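Long-range contacts in glucoamylase (Thermoanaerobacterium thermosaccharolyticum, PDB 1LF6), which hydrolyses terminal alpha-1,4-linked glucose residues one after another from the non-reducing ends of glucan chains, releasing beta-D-glucose: residues I20-G25 with K205-M210; T101-G106 with E279-C284; S192-K197 with S242-V247; K529-P534 with Y576-Y581; R606-I611 with V660-S665. One frame throughout, in Å; residues are numbered along the deposited sequence.

Contact 1 (I20-G25 with K205-M210); sequences ISAVNG and KVNDIM
Asn24 and Val206 bring their CA atoms to 7.3 Å, and Ala22 and Asn207 to 7.8 Å. At this separation two irregular backbones leave room for side chains between them. Asn207 does the bridging. Its CG sits between the backbone N and the carbonyl carbon (chi1 47°), and its ND2 gives a short but bent hydrogen bond of 2.6 Å to Val23 O, the acceptor lying close to the amide plane. Asparagine suits this buried place because its OD1 also accepts from the backbone of Tyr203. The Val23 and Asn207 side chains cross at about a right angle, with Val23 CG2 3.8 Å from Asn207 ND2. Farther out, Val206 CG1 rests 3.5 Å from Asn24 O and touches Asn24 CB. An alanine at Asn207 would probably leave Val23 O and the Tyr203 N-H without their mates and allow the 20-25 loop to shift. The arrangement is a loop-to-loop contact at the surface of the beta-sandwich domain, just ahead of helix 209-216, whose N-cap is Asp208.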
# COMPACT_ATOMS: atom_id res chain seq x y z
N ILE A 20 -40.40 -0.49 6.37
CA ILE A 20 -40.04 -1.33 7.51
C ILE A 20 -38.59 -1.08 7.95
O ILE A 20 -37.66 -1.25 7.17
CB ILE A 20 -40.19 -2.82 7.15
CG1 ILE A 20 -41.53 -3.05 6.45
CG2 ILE A 20 -40.11 -3.67 8.41
CD1 ILE A 20 -41.50 -4.18 5.44
N SER A 21 -38.42 -0.66 9.20
CA SER A 21 -37.08 -0.40 9.72
C SER A 21 -36.52 -1.64 10.40
O SER A 21 -37.27 -2.43 10.99
CB SER A 21 -37.12 0.76 10.72
OG SER A 21 -37.61 1.93 10.10
N ALA A 22 -35.21 -1.81 10.32
CA ALA A 22 -34.55 -2.94 10.95
C ALA A 22 -34.72 -2.81 12.47
O ALA A 22 -34.91 -1.71 12.98
CB ALA A 22 -33.07 -2.96 10.59
N VAL A 23 -34.66 -3.94 13.17
CA VAL A 23 -34.84 -3.93 14.62
C VAL A 23 -33.64 -4.45 15.40
O VAL A 23 -32.80 -5.17 14.86
CB VAL A 23 -36.07 -4.76 15.03
CG1 VAL A 23 -37.34 -4.14 14.46
CG2 VAL A 23 -35.92 -6.18 14.51
N ASN A 24 -33.57 -4.09 16.67
CA ASN A 24 -32.51 -4.53 17.57
C ASN A 24 -31.11 -4.11 17.12
O ASN A 24 -30.19 -4.93 17.11
CB ASN A 24 -32.56 -6.05 17.74
CG ASN A 24 -33.91 -6.53 18.21
OD1 ASN A 24 -34.43 -6.07 19.23
ND2 ASN A 24 -34.49 -7.47 17.47
N GLY A 25 -30.95 -2.85 16.75
CA GLY A 25 -29.66 -2.36 16.33
C GLY A 25 -28.80 -2.06 17.55
O GLY A 25 -29.18 -2.41 18.66
N LYS A 205 -24.52 -9.23 12.40
CA LYS A 205 -24.62 -10.31 13.38
C LYS A 205 -25.92 -10.32 14.18
O LYS A 205 -26.02 -11.00 15.20
CB LYS A 205 -23.42 -10.26 14.34
CG LYS A 205 -22.12 -10.74 13.71
CD LYS A 205 -20.98 -10.76 14.71
CE LYS A 205 -19.70 -11.27 14.07
NZ LYS A 205 -18.55 -11.26 15.02
N VAL A 206 -26.91 -9.56 13.71
CA VAL A 206 -28.20 -9.51 14.39
C VAL A 206 -29.28 -10.02 13.44
O VAL A 206 -29.82 -11.11 13.63
CB VAL A 206 -28.55 -8.07 14.82
CG1 VAL A 206 -29.88 -8.06 15.56
CG2 VAL A 206 -27.45 -7.51 15.70
N ASN A 207 -29.58 -9.23 12.41
CA ASN A 207 -30.58 -9.61 11.42
C ASN A 207 -30.13 -9.24 10.01
O ASN A 207 -30.94 -8.88 9.16
CB ASN A 207 -31.93 -8.96 11.73
CG ASN A 207 -31.80 -7.48 12.05
OD1 ASN A 207 -31.11 -6.73 11.35
ND2 ASN A 207 -32.48 -7.05 13.10
N ASP A 208 -28.82 -9.34 9.78
CA ASP A 208 -28.25 -9.03 8.47
C ASP A 208 -28.51 -10.20 7.53
O ASP A 208 -28.88 -11.29 7.96
CB ASP A 208 -26.74 -8.79 8.60
CG ASP A 208 -26.03 -9.92 9.33
OD1 ASP A 208 -25.03 -10.43 8.80
OD2 ASP A 208 -26.48 -10.28 10.44
N ILE A 209 -28.30 -9.97 6.24
CA ILE A 209 -28.53 -10.99 5.23
C ILE A 209 -27.81 -12.31 5.55
O ILE A 209 -28.39 -13.39 5.41
CB ILE A 209 -28.12 -10.45 3.82
CG1 ILE A 209 -29.03 -11.04 2.73
CG2 ILE A 209 -26.65 -10.74 3.54
CD1 ILE A 209 -28.95 -12.54 2.57
N MET A 210 -26.56 -12.23 5.99
CA MET A 210 -25.78 -13.43 6.32
C MET A 210 -26.41 -14.24 7.44
O MET A 210 -26.49 -15.46 7.36
CB MET A 210 -24.35 -13.03 6.71
CG MET A 210 -23.41 -14.20 6.96
SD MET A 210 -22.98 -15.12 5.46
CE MET A 210 -24.03 -16.54 5.61

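Contact 2 (T101-G106 with E279-C284); sequences TDKSLG and EWTKYC
Trp280 and Leu105 form the tight part of a contact in which the loop between antiparallel strands 93-99 and 107-113, a beta hairpin of the sandwich domain, lies against the last turns of helix 269-284. Leu105 CD1 stands over the indole face, 4.2 Å from the centroid of the Trp280 six-membered ring, a CH-pi contact, while the Leu105 backbone N lies over the same ring system near Trp280 CD1. A branched aliphatic chain suits a broad aromatic surface. Trp280 CB packs 3.6 Å from Ser104 CA, and the indole N-H is satisfied by Thr42 O. Next to it, Cys284 SG lies 3.6 Å from Lys103 CB; the small thiol lets the lysine stem come close, and the extended chain then carries NZ on to Asn285.

Toward the more exposed side, polar groups replace this packing. Thr101 OG1 accepts from Lys103 N in an ST turn and shares a 2.6 Å hydrogen bond with Ser104 OG, tying the loop to itself. With OG1 anti to the carbonyl carbon (chi1 -56°), Thr281 bonds back to Ile277 O. A water spans the remaining distance, 2.7 Å from Thr101 OG1 and donating to Thr281 OG1 at 2.6 Å.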
# COMPACT_ATOMS: atom_id res chain seq x y z
N THR A 101 -5.38 -7.28 -18.88
CA THR A 101 -4.17 -7.29 -19.69
C THR A 101 -3.00 -6.95 -18.77
O THR A 101 -3.20 -6.57 -17.62
CB THR A 101 -4.19 -6.24 -20.82
OG1 THR A 101 -4.11 -4.93 -20.25
CG2 THR A 101 -5.47 -6.36 -21.65
N ASP A 102 -1.78 -7.09 -19.29
CA ASP A 102 -0.58 -6.78 -18.52
C ASP A 102 -0.35 -5.28 -18.38
O ASP A 102 0.59 -4.85 -17.71
CB ASP A 102 0.65 -7.41 -19.19
CG ASP A 102 0.83 -8.87 -18.83
OD1 ASP A 102 1.80 -9.49 -19.31
OD2 ASP A 102 0.00 -9.39 -18.05
N LYS A 103 -1.19 -4.48 -19.02
CA LYS A 103 -1.04 -3.03 -18.95
C LYS A 103 -2.31 -2.33 -18.51
O LYS A 103 -2.61 -1.23 -18.97
CB LYS A 103 -0.55 -2.49 -20.30
CG LYS A 103 0.84 -3.01 -20.70
CD LYS A 103 1.28 -2.53 -22.08
CE LYS A 103 2.68 -3.02 -22.42
NZ LYS A 103 3.12 -2.61 -23.79
N SER A 104 -3.06 -2.97 -17.62
CA SER A 104 -4.29 -2.41 -17.08
C SER A 104 -4.62 -3.00 -15.71
O SER A 104 -4.43 -4.19 -15.47
CB SER A 104 -5.47 -2.64 -18.05
OG SER A 104 -5.68 -4.02 -18.32
N LEU A 105 -5.09 -2.15 -14.80
CA LEU A 105 -5.43 -2.60 -13.46
C LEU A 105 -6.90 -3.01 -13.38
O LEU A 105 -7.64 -2.59 -12.49
CB LEU A 105 -5.12 -1.51 -12.43
CG LEU A 105 -3.63 -1.24 -12.17
CD1 LEU A 105 -3.47 -0.21 -11.06
CD2 LEU A 105 -2.93 -2.53 -11.78
N GLY A 106 -7.31 -3.82 -14.35
CA GLY A 106 -8.67 -4.33 -14.40
C GLY A 106 -8.53 -5.79 -14.03
O GLY A 106 -7.56 -6.43 -14.43
N GLU A 279 -6.91 3.59 -21.16
CA GLU A 279 -6.30 4.66 -20.38
C GLU A 279 -5.05 4.17 -19.67
O GLU A 279 -4.03 4.85 -19.64
CB GLU A 279 -7.30 5.21 -19.37
CG GLU A 279 -7.39 6.73 -19.36
CD GLU A 279 -8.41 7.27 -18.38
OE1 GLU A 279 -8.64 8.50 -18.38
OE2 GLU A 279 -8.98 6.48 -17.60
N TRP A 280 -5.15 2.97 -19.09
CA TRP A 280 -4.02 2.38 -18.37
C TRP A 280 -2.93 1.93 -19.33
O TRP A 280 -1.74 2.04 -19.02
CB TRP A 280 -4.50 1.19 -17.54
CG TRP A 280 -4.92 1.58 -16.16
CD1 TRP A 280 -6.15 1.42 -15.59
CD2 TRP A 280 -4.11 2.23 -15.17
NE1 TRP A 280 -6.16 1.93 -14.31
CE2 TRP A 280 -4.92 2.43 -14.03
CE3 TRP A 280 -2.77 2.66 -15.14
CZ2 TRP A 280 -4.43 3.05 -12.87
CZ3 TRP A 280 -2.29 3.27 -13.99
CH2 TRP A 280 -3.12 3.46 -12.87
N THR A 281 -3.33 1.41 -20.49
CA THR A 281 -2.38 0.94 -21.49
C THR A 281 -1.58 2.12 -22.01
O THR A 281 -0.37 2.04 -22.20
CB THR A 281 -3.11 0.24 -22.65
OG1 THR A 281 -3.92 -0.82 -22.14
CG2 THR A 281 -2.11 -0.34 -23.64
N LYS A 282 -2.27 3.23 -22.23
CA LYS A 282 -1.65 4.46 -22.71
C LYS A 282 -0.51 4.87 -21.77
O LYS A 282 0.57 5.27 -22.21
CB LYS A 282 -2.69 5.57 -22.77
CG LYS A 282 -2.13 6.92 -23.17
CD LYS A 282 -3.20 8.00 -23.07
CE LYS A 282 -2.66 9.34 -23.52
NZ LYS A 282 -3.73 10.38 -23.47
N TYR A 283 -0.77 4.77 -20.47
CA TYR A 283 0.24 5.13 -19.49
C TYR A 283 1.42 4.18 -19.53
O TYR A 283 2.57 4.62 -19.52
CB TYR A 283 -0.35 5.14 -18.08
CG TYR A 283 0.71 5.29 -17.02
CD1 TYR A 283 1.05 4.23 -16.17
CD2 TYR A 283 1.41 6.49 -16.88
CE1 TYR A 283 2.06 4.36 -15.22
CE2 TYR A 283 2.43 6.63 -15.94
CZ TYR A 283 2.75 5.57 -15.11
OH TYR A 283 3.73 5.71 -14.16
N CYS A 284 1.16 2.88 -19.57
CA CYS A 284 2.24 1.90 -19.61
C CYS A 284 3.15 2.10 -20.80
O CYS A 284 4.37 1.99 -20.69
CB CYS A 284 1.68 0.47 -19.65
SG CYS A 284 0.92 -0.07 -18.11
O HOH W 1 -3.62 -3.41 -22.41

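Contact 3 (S192-K197 with S242-V247); sequences SNIGWK and SEFEIV
Phe244 is the first residue of 242-247 to touch 192-197, although Glu243 O is already linked to Asn193 ND2 by a water. Phe244 CB lies 3.6 Å from Ile194 CD1, one methyl end against the root of a ring. At Glu245 the backbone is gripped twice. Its N-H points almost straight (174°) at Asn193 OD1, 2.7 Å away, arriving from well above the amide's carbonyl plane, and Glu245 O accepts from Asn193 N at 3.1 Å. Here strand 186-192 leaves strand 243-251 in a type I beta turn, Ser192 to Gly195, and the asparagine amide takes the place of a backbone carbonyl. The residues suit the turn: Ser192 OG donates to Gly195 O, and Gly195 accepts a positive phi. The Glu245 carboxylate stacks on the Asn193 amide, their planes 9° apart. Ile246 faces Ser192 in an antiparallel non-hydrogen-bonded pair, and its CD1 meets Trp196 CH2 at 3.6 Å; the indole N-H is held by Glu177 O. Val247 then continues the strand pairing through its backbone bond to Ser191.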
# COMPACT_ATOMS: atom_id res chain seq x y z
N SER A 192 -28.33 -2.52 -9.71
CA SER A 192 -28.21 -3.72 -10.54
C SER A 192 -28.83 -3.43 -11.90
O SER A 192 -29.89 -2.81 -11.98
CB SER A 192 -28.92 -4.89 -9.87
OG SER A 192 -28.80 -6.07 -10.65
N ASN A 193 -28.17 -3.88 -12.97
CA ASN A 193 -28.69 -3.65 -14.31
C ASN A 193 -30.00 -4.42 -14.51
O ASN A 193 -30.83 -4.06 -15.35
CB ASN A 193 -27.66 -4.06 -15.37
CG ASN A 193 -27.46 -5.56 -15.45
OD1 ASN A 193 -27.31 -6.23 -14.43
ND2 ASN A 193 -27.44 -6.09 -16.66
N ILE A 194 -30.18 -5.48 -13.73
CA ILE A 194 -31.39 -6.29 -13.81
C ILE A 194 -32.22 -6.12 -12.54
O ILE A 194 -33.20 -6.84 -12.34
CB ILE A 194 -31.06 -7.79 -13.96
CG1 ILE A 194 -30.21 -8.26 -12.78
CG2 ILE A 194 -30.35 -8.03 -15.27
CD1 ILE A 194 -30.05 -9.77 -12.71
N GLY A 195 -31.83 -5.18 -11.70
CA GLY A 195 -32.56 -4.93 -10.47
C GLY A 195 -32.36 -6.02 -9.43
O GLY A 195 -31.48 -6.87 -9.58
N TRP A 196 -33.17 -6.00 -8.38
CA TRP A 196 -33.06 -6.99 -7.31
C TRP A 196 -34.33 -7.82 -7.18
O TRP A 196 -35.43 -7.34 -7.45
CB TRP A 196 -32.80 -6.30 -5.97
CG TRP A 196 -31.79 -5.20 -6.03
CD1 TRP A 196 -32.03 -3.86 -6.03
CD2 TRP A 196 -30.37 -5.35 -6.13
NE1 TRP A 196 -30.85 -3.16 -6.11
CE2 TRP A 196 -29.81 -4.05 -6.18
CE3 TRP A 196 -29.51 -6.46 -6.18
CZ2 TRP A 196 -28.43 -3.83 -6.27
CZ3 TRP A 196 -28.14 -6.24 -6.28
CH2 TRP A 196 -27.62 -4.93 -6.32
N LYS A 197 -34.17 -9.07 -6.77
CA LYS A 197 -35.30 -9.97 -6.57
C LYS A 197 -35.83 -9.70 -5.17
O LYS A 197 -36.90 -10.18 -4.80
CB LYS A 197 -34.85 -11.42 -6.69
CG LYS A 197 -35.98 -12.43 -6.55
CD LYS A 197 -35.49 -13.85 -6.78
CE LYS A 197 -36.66 -14.84 -6.72
NZ LYS A 197 -36.22 -16.23 -7.02
N SER A 242 -28.34 -15.21 -15.39
CA SER A 242 -27.26 -15.72 -14.55
C SER A 242 -26.05 -14.78 -14.61
O SER A 242 -25.11 -14.92 -13.84
CB SER A 242 -26.85 -17.12 -15.00
OG SER A 242 -26.39 -17.11 -16.34
N GLU A 243 -26.09 -13.83 -15.54
CA GLU A 243 -25.01 -12.86 -15.71
C GLU A 243 -25.60 -11.45 -15.58
O GLU A 243 -26.59 -11.12 -16.24
CB GLU A 243 -24.35 -13.03 -17.08
CG GLU A 243 -23.13 -12.15 -17.30
CD GLU A 243 -22.28 -12.62 -18.47
OE1 GLU A 243 -21.26 -11.97 -18.75
OE2 GLU A 243 -22.64 -13.63 -19.10
N PHE A 244 -24.98 -10.63 -14.74
CA PHE A 244 -25.48 -9.28 -14.48
C PHE A 244 -24.39 -8.28 -14.14
O PHE A 244 -23.23 -8.65 -13.97
CB PHE A 244 -26.48 -9.35 -13.33
CG PHE A 244 -25.97 -10.12 -12.15
CD1 PHE A 244 -25.95 -11.51 -12.17
CD2 PHE A 244 -25.44 -9.46 -11.04
CE1 PHE A 244 -25.42 -12.23 -11.10
CE2 PHE A 244 -24.91 -10.17 -9.97
CZ PHE A 244 -24.90 -11.56 -10.00
N GLU A 245 -24.77 -7.02 -14.01
CA GLU A 245 -23.83 -5.96 -13.69
C GLU A 245 -24.20 -5.23 -12.40
O GLU A 245 -25.31 -4.72 -12.26
CB GLU A 245 -23.78 -4.94 -14.83
CG GLU A 245 -23.49 -5.54 -16.19
CD GLU A 245 -23.52 -4.50 -17.31
OE1 GLU A 245 -23.32 -4.89 -18.48
OE2 GLU A 245 -23.73 -3.31 -17.02
N ILE A 246 -23.26 -5.20 -11.45
CA ILE A 246 -23.49 -4.52 -10.18
C ILE A 246 -22.71 -3.21 -10.21
O ILE A 246 -21.52 -3.19 -10.55
CB ILE A 246 -23.02 -5.38 -8.98
CG1 ILE A 246 -23.87 -6.65 -8.89
CG2 ILE A 246 -23.13 -4.59 -7.68
CD1 ILE A 246 -25.36 -6.38 -8.71
N VAL A 247 -23.38 -2.11 -9.88
CA VAL A 247 -22.74 -0.80 -9.89
C VAL A 247 -22.85 -0.09 -8.55
O VAL A 247 -23.94 -0.00 -7.97
CB VAL A 247 -23.33 0.11 -10.99
CG1 VAL A 247 -22.65 1.48 -10.97
CG2 VAL A 247 -23.16 -0.54 -12.35
O HOH W 2 -26.66 -8.94 -17.44

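Contact 4 (K529-P534 with Y576-Y581); sequences KEIVDP and YNHDGY
Asn577 turns toward Val532 with an unusual first torsion: CG is nearly eclipsed with its own backbone N (chi1 -15°). In Tyr576, CG lies between the backbone N and the carbonyl carbon (chi1 56°), which turns CG, and the ring with it, away; Tyr576 CB itself lies against Val532 O at 3.1 Å. With Asn577 CG so placed and the amide turned by chi2 (59°), OD1 accepts from Val532 N, a 2.8 Å hydrogen bond that is fairly straight and lies in the carbonyl plane. Val532 CG2 packs beside the same amide, 3.6 Å from Asn577 ND2. An alanine at Asn577 would probably leave the Val532 N-H without its acceptor and open a gap beside the valine methyl.

Ile531 lies alongside Tyr576, CG2 to CB 4.1 Å, while its CD1 reaches the edge of the imidazole, 3.8 Å from His578 CD2. A water joins His578 NE2, 2.7 Å away, to Glu530 OE1, linking these side chains through solvent; Glu530 OE2 accepts from Asp527 N. Tyr576 to Asp579 form a type II beta turn, and Asp579 OD1 closes an Asx turn with Tyr581 N.

Asp533 OD1 is bonded to Ser535 OG, and OD2 accepts from Trp437 NE1; the Tyr576 ring makes a cation-pi contact with Arg504. Since the Asp533 side chain is about 5 Å from that of Glu435, the probable proton acceptor, the paired loops belong to the surroundings of the active site of the (alpha/alpha) barrel.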
# COMPACT_ATOMS: atom_id res chain seq x y z
N LYS A 529 25.18 -3.47 20.74
CA LYS A 529 26.09 -4.29 19.94
C LYS A 529 25.53 -5.65 19.53
O LYS A 529 26.12 -6.33 18.68
CB LYS A 529 27.42 -4.46 20.68
CG LYS A 529 28.18 -3.15 20.86
CD LYS A 529 29.39 -3.33 21.76
CE LYS A 529 28.97 -3.60 23.20
NZ LYS A 529 30.14 -3.81 24.06
N GLU A 530 24.40 -6.05 20.11
CA GLU A 530 23.78 -7.33 19.77
C GLU A 530 22.85 -7.18 18.57
O GLU A 530 22.40 -8.18 17.99
CB GLU A 530 22.92 -7.86 20.92
CG GLU A 530 23.62 -8.14 22.25
CD GLU A 530 22.64 -8.66 23.29
OE1 GLU A 530 22.06 -9.74 23.07
OE2 GLU A 530 22.44 -7.98 24.32
N ILE A 531 22.54 -5.94 18.20
CA ILE A 531 21.59 -5.70 17.12
C ILE A 531 22.16 -5.23 15.79
O ILE A 531 22.78 -4.16 15.72
CB ILE A 531 20.54 -4.66 17.57
CG1 ILE A 531 20.06 -4.98 19.00
CG2 ILE A 531 19.39 -4.62 16.60
CD1 ILE A 531 19.38 -6.33 19.16
N VAL A 532 21.94 -6.02 14.74
CA VAL A 532 22.39 -5.65 13.40
C VAL A 532 21.15 -5.42 12.53
O VAL A 532 20.08 -5.95 12.82
CB VAL A 532 23.32 -6.72 12.76
CG1 VAL A 532 24.63 -6.77 13.55
CG2 VAL A 532 22.65 -8.08 12.72
N ASP A 533 21.31 -4.64 11.47
CA ASP A 533 20.20 -4.26 10.60
C ASP A 533 20.73 -4.11 9.16
O ASP A 533 21.70 -3.40 8.92
CB ASP A 533 19.66 -2.92 11.12
CG ASP A 533 18.44 -2.43 10.38
OD1 ASP A 533 18.36 -2.60 9.14
OD2 ASP A 533 17.55 -1.85 11.04
N PRO A 534 20.09 -4.79 8.19
CA PRO A 534 20.56 -4.70 6.80
C PRO A 534 20.50 -3.29 6.21
O PRO A 534 21.05 -3.04 5.14
CB PRO A 534 19.65 -5.67 6.06
CG PRO A 534 18.42 -5.69 6.89
CD PRO A 534 18.94 -5.70 8.29
N TYR A 576 15.96 -6.61 11.54
CA TYR A 576 17.00 -6.66 12.58
C TYR A 576 16.65 -7.77 13.56
O TYR A 576 15.50 -8.21 13.61
CB TYR A 576 17.10 -5.31 13.31
CG TYR A 576 15.80 -4.83 13.93
CD1 TYR A 576 15.37 -5.31 15.17
CD2 TYR A 576 14.99 -3.92 13.26
CE1 TYR A 576 14.17 -4.89 15.73
CE2 TYR A 576 13.77 -3.49 13.81
CZ TYR A 576 13.38 -3.98 15.05
OH TYR A 576 12.18 -3.58 15.58
N ASN A 577 17.63 -8.22 14.35
CA ASN A 577 17.36 -9.29 15.31
C ASN A 577 16.36 -8.86 16.36
O ASN A 577 16.40 -7.73 16.85
CB ASN A 577 18.65 -9.73 16.03
CG ASN A 577 19.90 -9.25 15.35
OD1 ASN A 577 20.11 -8.04 15.18
ND2 ASN A 577 20.76 -10.19 14.96
N HIS A 578 15.46 -9.78 16.71
CA HIS A 578 14.44 -9.56 17.73
C HIS A 578 13.31 -8.62 17.33
O HIS A 578 12.58 -8.11 18.18
CB HIS A 578 15.10 -9.08 19.02
CG HIS A 578 16.23 -9.94 19.47
ND1 HIS A 578 16.06 -11.27 19.80
CD2 HIS A 578 17.56 -9.69 19.59
CE1 HIS A 578 17.24 -11.80 20.11
NE2 HIS A 578 18.16 -10.86 19.99
N ASP A 579 13.17 -8.39 16.03
CA ASP A 579 12.12 -7.52 15.52
C ASP A 579 10.80 -8.17 15.93
O ASP A 579 10.62 -9.38 15.76
CB ASP A 579 12.22 -7.42 13.99
CG ASP A 579 11.15 -6.53 13.38
OD1 ASP A 579 10.37 -5.90 14.13
OD2 ASP A 579 11.09 -6.47 12.13
N GLY A 580 9.88 -7.39 16.48
CA GLY A 580 8.61 -7.95 16.89
C GLY A 580 7.42 -7.50 16.06
O GLY A 580 6.29 -7.91 16.34
N TYR A 581 7.66 -6.67 15.05
CA TYR A 581 6.59 -6.16 14.20
C TYR A 581 6.05 -7.19 13.20
O TYR A 581 6.38 -7.14 12.01
CB TYR A 581 7.07 -4.90 13.47
CG TYR A 581 5.98 -4.17 12.71
CD1 TYR A 581 6.04 -4.03 11.32
CD2 TYR A 581 4.89 -3.60 13.38
CE1 TYR A 581 5.05 -3.34 10.62
CE2 TYR A 581 3.89 -2.91 12.69
CZ TYR A 581 3.98 -2.79 11.31
OH TYR A 581 3.00 -2.11 10.62
O HOH W 3 20.78 -11.11 20.67

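Contact 5 (R606-I611 with V660-S665); sequences RGMYEI and VILFAS
Met608 reaches toward Leu662 and Ser665 from helix 600-612 to helix 653-668; the axes of the two short segments approach to 9.7 Å, their directions 27° apart. From CB the chain leaves with CG anti to the carbonyl carbon (chi1 -74°), and these two carbons form the stem. Bends at chi2 and chi3 then fold the thioether onto the neighbouring helix. SD lies 3.6 Å from Leu662 CA and 3.8 Å from Leu662 CD1. The terminal CE wedges between Ile661 CG2, at 3.5 Å, and Ser665 OG, at 3.2 Å. An unbranched, flexible methionine suits the place, since its bends let sulfur and methyl lie against the neighbouring helix.

Beside it Leu662 CD1 packs on Gly607 C at 3.7 Å; a side chain at this glycine would come tightly against the leucine. Next to the leucine, Ile611 CD1 presses on Ser665 CB at 3.5 Å, closer than usual for two carbons. The serine hydroxyl donates to Ile661 O at 2.6 Å and is also hydrogen-bonded to Leu672 N, just beyond the helix. Because the hydroxyl is satisfied within its own helix and the residues that follow it, this buried interface can be held by van der Waals contact alone, with no hydrogen bond passing between the two helix segments.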
# COMPACT_ATOMS: atom_id res chain seq x y z
N ARG A 606 19.21 -5.86 -1.02
CA ARG A 606 20.44 -6.64 -1.07
C ARG A 606 20.85 -6.81 -2.53
O ARG A 606 22.04 -6.78 -2.86
CB ARG A 606 20.25 -8.04 -0.45
CG ARG A 606 21.40 -8.99 -0.77
CD ARG A 606 22.75 -8.52 -0.19
NE ARG A 606 22.85 -8.88 1.22
CZ ARG A 606 23.70 -9.78 1.70
NH1 ARG A 606 23.70 -10.04 3.00
NH2 ARG A 606 24.55 -10.41 0.91
N GLY A 607 19.86 -7.01 -3.40
CA GLY A 607 20.14 -7.17 -4.81
C GLY A 607 20.80 -5.91 -5.35
O GLY A 607 21.73 -5.98 -6.15
N MET A 608 20.32 -4.76 -4.89
CA MET A 608 20.89 -3.49 -5.33
C MET A 608 22.32 -3.38 -4.84
O MET A 608 23.19 -2.86 -5.56
CB MET A 608 20.04 -2.33 -4.81
CG MET A 608 18.73 -2.16 -5.55
SD MET A 608 18.94 -1.90 -7.34
CE MET A 608 19.48 -0.20 -7.38
N TYR A 609 22.59 -3.87 -3.64
CA TYR A 609 23.97 -3.82 -3.14
C TYR A 609 24.85 -4.73 -4.00
O TYR A 609 25.97 -4.37 -4.34
CB TYR A 609 24.06 -4.28 -1.68
CG TYR A 609 25.47 -4.70 -1.32
CD1 TYR A 609 25.85 -6.04 -1.38
CD2 TYR A 609 26.45 -3.75 -1.02
CE1 TYR A 609 27.17 -6.43 -1.15
CE2 TYR A 609 27.77 -4.12 -0.79
CZ TYR A 609 28.13 -5.47 -0.86
OH TYR A 609 29.44 -5.85 -0.67
N GLU A 610 24.34 -5.90 -4.34
CA GLU A 610 25.11 -6.84 -5.14
C GLU A 610 25.53 -6.21 -6.47
O GLU A 610 26.64 -6.43 -6.93
CB GLU A 610 24.31 -8.13 -5.37
CG GLU A 610 24.09 -8.95 -4.10
CD GLU A 610 25.40 -9.41 -3.44
OE1 GLU A 610 26.29 -9.88 -4.18
OE2 GLU A 610 25.53 -9.31 -2.20
N ILE A 611 24.64 -5.42 -7.07
CA ILE A 611 24.97 -4.75 -8.32
C ILE A 611 26.14 -3.80 -8.06
O ILE A 611 27.10 -3.76 -8.84
CB ILE A 611 23.77 -3.94 -8.87
CG1 ILE A 611 22.65 -4.91 -9.29
CG2 ILE A 611 24.21 -3.09 -10.07
CD1 ILE A 611 21.41 -4.23 -9.84
N VAL A 660 11.05 -2.39 -9.15
CA VAL A 660 11.23 -1.67 -10.41
C VAL A 660 12.68 -1.22 -10.58
O VAL A 660 13.30 -1.46 -11.61
CB VAL A 660 10.29 -0.44 -10.48
CG1 VAL A 660 10.64 0.43 -11.68
CG2 VAL A 660 8.86 -0.91 -10.57
N ILE A 661 13.21 -0.56 -9.55
CA ILE A 661 14.59 -0.07 -9.59
C ILE A 661 15.61 -1.20 -9.71
O ILE A 661 16.61 -1.06 -10.42
CB ILE A 661 14.88 0.80 -8.34
CG1 ILE A 661 14.05 2.09 -8.42
CG2 ILE A 661 16.36 1.14 -8.26
CD1 ILE A 661 13.98 2.87 -7.12
N LEU A 662 15.36 -2.32 -9.04
CA LEU A 662 16.27 -3.47 -9.09
C LEU A 662 16.23 -4.11 -10.47
O LEU A 662 17.26 -4.41 -11.07
CB LEU A 662 15.86 -4.50 -8.04
CG LEU A 662 16.61 -5.84 -8.11
CD1 LEU A 662 18.10 -5.58 -7.93
CD2 LEU A 662 16.08 -6.79 -7.06
N PHE A 663 15.01 -4.33 -10.96
CA PHE A 663 14.79 -4.92 -12.27
C PHE A 663 15.55 -4.14 -13.34
O PHE A 663 16.29 -4.71 -14.14
CB PHE A 663 13.28 -4.89 -12.58
CG PHE A 663 12.93 -5.34 -13.97
CD1 PHE A 663 13.04 -6.67 -14.34
CD2 PHE A 663 12.52 -4.41 -14.93
CE1 PHE A 663 12.73 -7.08 -15.64
CE2 PHE A 663 12.21 -4.80 -16.23
CZ PHE A 663 12.32 -6.14 -16.58
N ALA A 664 15.38 -2.82 -13.33
CA ALA A 664 16.04 -1.94 -14.29
C ALA A 664 17.55 -1.87 -14.06
O ALA A 664 18.34 -1.88 -15.01
CB ALA A 664 15.43 -0.54 -14.20
N SER A 665 17.95 -1.80 -12.79
CA SER A 665 19.37 -1.73 -12.45
C SER A 665 20.10 -2.99 -12.87
O SER A 665 21.24 -2.92 -13.34
CB SER A 665 19.56 -1.50 -10.94
OG SER A 665 19.05 -0.24 -10.54

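In the fold
Contacts 1, 2 and 3 belong to the beta-sandwich domain, contacts 4 and 5 to the helical catalytic barrel. Contact 1 lies at the surface and rests on one hydrogen bond from a side-chain amide; contact 3 is partly buried and mixes backbone pairing with apolar packing. They hold the two ends of one element, since their segments 192-197 and 205-210 flank strand 198-203. Contacts 2 and 5 are buried and depend mainly on side-chain packing, hairpin on helix in one and helix on helix in the other; although in different domains, their nearest atoms are about 9 Å apart. Contact 4, about 7 Å from contact 5 at the nearest atoms, is partly buried, joins loops and alone borders the probable catalytic residues.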